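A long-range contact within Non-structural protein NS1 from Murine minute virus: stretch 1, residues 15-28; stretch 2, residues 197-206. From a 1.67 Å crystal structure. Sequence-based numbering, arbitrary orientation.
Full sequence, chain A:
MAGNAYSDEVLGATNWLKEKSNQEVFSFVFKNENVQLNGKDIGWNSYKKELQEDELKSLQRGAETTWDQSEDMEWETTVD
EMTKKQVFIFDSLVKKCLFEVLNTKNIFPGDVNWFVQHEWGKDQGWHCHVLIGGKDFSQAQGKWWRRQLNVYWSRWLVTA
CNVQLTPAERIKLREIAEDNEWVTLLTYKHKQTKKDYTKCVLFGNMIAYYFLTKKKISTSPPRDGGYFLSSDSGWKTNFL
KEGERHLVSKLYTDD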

# COMPACT_ATOMS: atom_id res chain seq x y z
N ASN A 15 2.44 1.05 -21.84
CA ASN A 15 2.78 2.38 -22.32
C ASN A 15 2.80 3.43 -21.21
O ASN A 15 3.68 4.29 -21.18
CB ASN A 15 1.81 2.82 -23.42
CG ASN A 15 2.05 2.10 -24.73
OD1 ASN A 15 3.18 1.68 -25.03
ND2 ASN A 15 1.00 1.95 -25.53
N TRP A 16 1.82 3.37 -20.31
CA TRP A 16 1.75 4.30 -19.20
C TRP A 16 2.97 4.19 -18.29
O TRP A 16 3.54 5.20 -17.86
CB TRP A 16 0.45 4.05 -18.42
CG TRP A 16 0.11 5.03 -17.33
CD1 TRP A 16 -0.57 6.22 -17.47
CD2 TRP A 16 0.35 4.87 -15.93
NE1 TRP A 16 -0.73 6.81 -16.24
CE2 TRP A 16 -0.18 6.00 -15.28
CE3 TRP A 16 0.97 3.88 -15.16
CZ2 TRP A 16 -0.10 6.17 -13.89
CZ3 TRP A 16 1.05 4.05 -13.79
CH2 TRP A 16 0.52 5.19 -13.17
N LEU A 17 3.40 2.95 -18.02
CA LEU A 17 4.55 2.74 -17.15
C LEU A 17 5.85 3.14 -17.85
O LEU A 17 6.73 3.72 -17.23
CB LEU A 17 4.63 1.28 -16.70
CG LEU A 17 3.51 0.78 -15.79
CD1 LEU A 17 3.56 -0.75 -15.68
CD2 LEU A 17 3.62 1.44 -14.41
N LYS A 18 5.95 2.83 -19.13
CA LYS A 18 7.17 3.14 -19.87
C LYS A 18 7.38 4.66 -19.97
O LYS A 18 8.51 5.14 -19.89
CB LYS A 18 7.15 2.50 -21.26
CG LYS A 18 8.54 2.35 -21.86
CD LYS A 18 9.37 1.35 -21.06
CE LYS A 18 10.74 1.13 -21.67
NZ LYS A 18 11.50 0.05 -20.99
N GLU A 19 6.29 5.40 -20.13
CA GLU A 19 6.38 6.86 -20.14
C GLU A 19 6.94 7.37 -18.81
O GLU A 19 7.52 8.44 -18.75
CB GLU A 19 5.02 7.50 -20.41
CG GLU A 19 4.62 7.51 -21.88
CD GLU A 19 3.29 8.22 -22.11
OE1 GLU A 19 2.59 8.51 -21.12
OE2 GLU A 19 2.96 8.48 -23.28
N LYS A 20 6.73 6.59 -17.75
CA LYS A 20 7.16 7.02 -16.43
C LYS A 20 8.34 6.19 -15.93
O LYS A 20 8.60 6.13 -14.73
CB LYS A 20 5.98 6.94 -15.45
CG LYS A 20 4.83 7.84 -15.83
CD LYS A 20 3.60 7.58 -14.96
CE LYS A 20 2.41 8.39 -15.43
NZ LYS A 20 2.04 7.97 -16.82
N SER A 21 9.06 5.57 -16.86
CA SER A 21 10.12 4.61 -16.51
C SER A 21 11.14 5.17 -15.54
O SER A 21 11.60 4.45 -14.64
CB SER A 21 10.85 4.14 -17.77
OG SER A 21 11.38 5.25 -18.46
N ASN A 22 11.47 6.45 -15.73
CA ASN A 22 12.55 7.11 -15.02
C ASN A 22 12.10 8.20 -14.07
O ASN A 22 12.90 9.06 -13.67
CB ASN A 22 13.54 7.71 -16.02
CG ASN A 22 14.34 6.67 -16.74
OD1 ASN A 22 13.80 5.88 -17.51
ND2 ASN A 22 15.64 6.67 -16.51
N GLN A 23 10.83 8.21 -13.71
CA GLN A 23 10.37 9.23 -12.79
C GLN A 23 10.78 8.89 -11.36
O GLN A 23 10.47 7.81 -10.87
CB GLN A 23 8.86 9.41 -12.89
CG GLN A 23 8.42 10.71 -12.28
CD GLN A 23 7.21 10.55 -11.43
OE1 GLN A 23 6.35 9.71 -11.70
NE2 GLN A 23 7.12 11.35 -10.37
N GLU A 24 11.48 9.80 -10.70
CA GLU A 24 11.92 9.57 -9.33
C GLU A 24 10.72 9.66 -8.40
O GLU A 24 9.89 10.57 -8.53
CB GLU A 24 13.01 10.57 -8.90
CG GLU A 24 14.40 10.21 -9.41
CD GLU A 24 15.50 11.10 -8.84
OE1 GLU A 24 15.63 12.25 -9.29
OE2 GLU A 24 16.23 10.65 -7.93
N VAL A 25 10.61 8.69 -7.49
CA VAL A 25 9.49 8.64 -6.53
C VAL A 25 9.99 8.13 -5.19
O VAL A 25 10.99 7.41 -5.12
CB VAL A 25 8.32 7.74 -7.01
CG1 VAL A 25 7.66 8.28 -8.28
CG2 VAL A 25 8.79 6.31 -7.23
N PHE A 26 9.29 8.47 -4.11
CA PHE A 26 9.55 7.86 -2.82
C PHE A 26 9.05 6.43 -2.79
O PHE A 26 8.10 6.07 -3.49
CB PHE A 26 8.86 8.62 -1.68
CG PHE A 26 9.30 10.05 -1.50
CD1 PHE A 26 10.64 10.40 -1.50
CD2 PHE A 26 8.35 11.03 -1.28
CE1 PHE A 26 11.02 11.73 -1.30
CE2 PHE A 26 8.72 12.35 -1.09
CZ PHE A 26 10.07 12.70 -1.11
N SER A 27 9.65 5.62 -1.93
CA SER A 27 9.18 4.27 -1.67
C SER A 27 8.84 4.15 -0.19
O SER A 27 9.70 4.36 0.67
CB SER A 27 10.24 3.25 -2.07
OG SER A 27 9.92 1.95 -1.57
N PHE A 28 7.57 3.88 0.10
CA PHE A 28 7.11 3.66 1.47
C PHE A 28 6.56 2.25 1.66
O PHE A 28 6.11 1.61 0.71
CB PHE A 28 5.98 4.63 1.86
CG PHE A 28 6.36 6.08 1.79
CD1 PHE A 28 7.08 6.67 2.82
CD2 PHE A 28 5.96 6.86 0.71
CE1 PHE A 28 7.41 8.00 2.77
CE2 PHE A 28 6.29 8.21 0.66
CZ PHE A 28 7.04 8.77 1.68
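Stretch 2 197-206: YTKCVLFGNM

Stretch 2 runs antiparallel to stretch 1: its short strand, V201-L202, pairs with the strand beginning at E24, and the helix opening at F203 packs against the helix and turn that precede E24. W16 and L17 reach the F203 ring from the helix; W16 CZ3 lies 3.7 Å from F203 CE2, near the plane of the F203 ring, the two ring planes inclined at 70°. The type I turn K20-Q23 presents three of its carbonyls to the start of the second helix: G204 N donates to K20 O (3.0 Å), N205 N weakly to S21 O (3.4 Å), and F203 N to Q23 O (2.9 Å). The CA atoms come closest here, S21 CA to G204 CA 3.8 Å; a CB on G204 would clash with L17 O and S21 CA. E24 faces L202 in a non-hydrogen-bonded pair, CA to CA 4.9 Å. V25 and V201 form the hydrogen-bonded pair: V25 N donates to V201 O (2.9 Å) and V201 N to V25 O (2.9 Å). On their shared face V25 CG2 meets V201 CG2 at 3.6 Å, and V25 CG1 touches F203 CD1 at 3.8 Å. Beyond, F26 CD1 lies 4.0 Å from C200 SG and 3.9 Å from T198 CG2. At S27 a water takes over, accepting from S27 N (2.9 Å) and donating to K199 O (2.8 Å).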

# COMPACT_ATOMS: atom_id res chain seq x y z
N TYR A 197 19.95 8.67 4.21
CA TYR A 197 19.55 9.48 3.08
C TYR A 197 18.38 8.81 2.38
O TYR A 197 18.42 7.61 2.14
CB TYR A 197 20.69 9.65 2.08
CG TYR A 197 21.86 10.46 2.60
CD1 TYR A 197 21.80 11.85 2.59
CD2 TYR A 197 23.01 9.84 3.06
CE1 TYR A 197 22.87 12.60 3.05
CE2 TYR A 197 24.09 10.59 3.53
CZ TYR A 197 24.01 11.96 3.51
OH TYR A 197 25.07 12.72 3.96
N THR A 198 17.35 9.58 2.08
CA THR A 198 16.21 9.06 1.34
C THR A 198 16.65 8.50 0.00
O THR A 198 17.43 9.14 -0.71
CB THR A 198 15.18 10.16 1.12
OG1 THR A 198 14.72 10.60 2.40
CG2 THR A 198 14.01 9.66 0.27
N LYS A 199 16.17 7.29 -0.33
CA LYS A 199 16.51 6.65 -1.61
C LYS A 199 15.29 6.63 -2.53
O LYS A 199 14.41 5.79 -2.37
CB LYS A 199 17.02 5.22 -1.38
CG LYS A 199 17.45 4.48 -2.66
CD LYS A 199 18.10 3.15 -2.32
CE LYS A 199 18.42 2.36 -3.59
NZ LYS A 199 18.79 0.97 -3.25
N CYS A 200 15.25 7.55 -3.48
CA CYS A 200 14.17 7.54 -4.44
C CYS A 200 14.36 6.37 -5.39
O CYS A 200 15.49 5.89 -5.61
CB CYS A 200 14.10 8.87 -5.19
SG CYS A 200 13.68 10.26 -4.11
N VAL A 201 13.26 5.86 -5.92
CA VAL A 201 13.34 4.79 -6.89
C VAL A 201 12.73 5.26 -8.20
O VAL A 201 12.11 6.32 -8.25
CB VAL A 201 12.64 3.51 -6.40
CG1 VAL A 201 13.25 3.04 -5.09
CG2 VAL A 201 11.14 3.75 -6.23
N LEU A 202 12.95 4.48 -9.25
CA LEU A 202 12.40 4.81 -10.56
C LEU A 202 11.05 4.11 -10.75
O LEU A 202 10.98 2.87 -10.77
CB LEU A 202 13.39 4.42 -11.68
CG LEU A 202 14.70 5.21 -11.71
CD1 LEU A 202 15.45 4.92 -13.01
CD2 LEU A 202 14.50 6.70 -11.54
N PHE A 203 10.00 4.92 -10.89
CA PHE A 203 8.61 4.48 -10.86
C PHE A 203 8.29 3.33 -11.83
O PHE A 203 7.98 2.22 -11.40
CB PHE A 203 7.72 5.68 -11.14
CG PHE A 203 6.25 5.42 -10.95
CD1 PHE A 203 5.68 5.39 -9.68
CD2 PHE A 203 5.41 5.29 -12.05
CE1 PHE A 203 4.31 5.19 -9.51
CE2 PHE A 203 4.04 5.10 -11.89
CZ PHE A 203 3.49 5.04 -10.62
N GLY A 204 8.35 3.60 -13.13
CA GLY A 204 8.01 2.59 -14.11
C GLY A 204 8.87 1.34 -14.01
O GLY A 204 8.35 0.23 -14.07
N ASN A 205 10.17 1.52 -13.83
CA ASN A 205 11.05 0.36 -13.78
C ASN A 205 10.78 -0.54 -12.59
O ASN A 205 10.73 -1.76 -12.74
CB ASN A 205 12.52 0.79 -13.78
CG ASN A 205 12.95 1.37 -15.10
OD1 ASN A 205 12.24 1.28 -16.11
ND2 ASN A 205 14.13 2.00 -15.11
N MET A 206 10.59 0.05 -11.42
CA MET A 206 10.32 -0.73 -10.22
C MET A 206 9.00 -1.50 -10.35
O MET A 206 8.90 -2.65 -9.92
CB MET A 206 10.28 0.16 -8.97
CG MET A 206 10.11 -0.62 -7.68
SD MET A 206 11.54 -1.65 -7.30
CE MET A 206 12.79 -0.38 -7.37
O HOH W 1 12.19 6.47 -0.75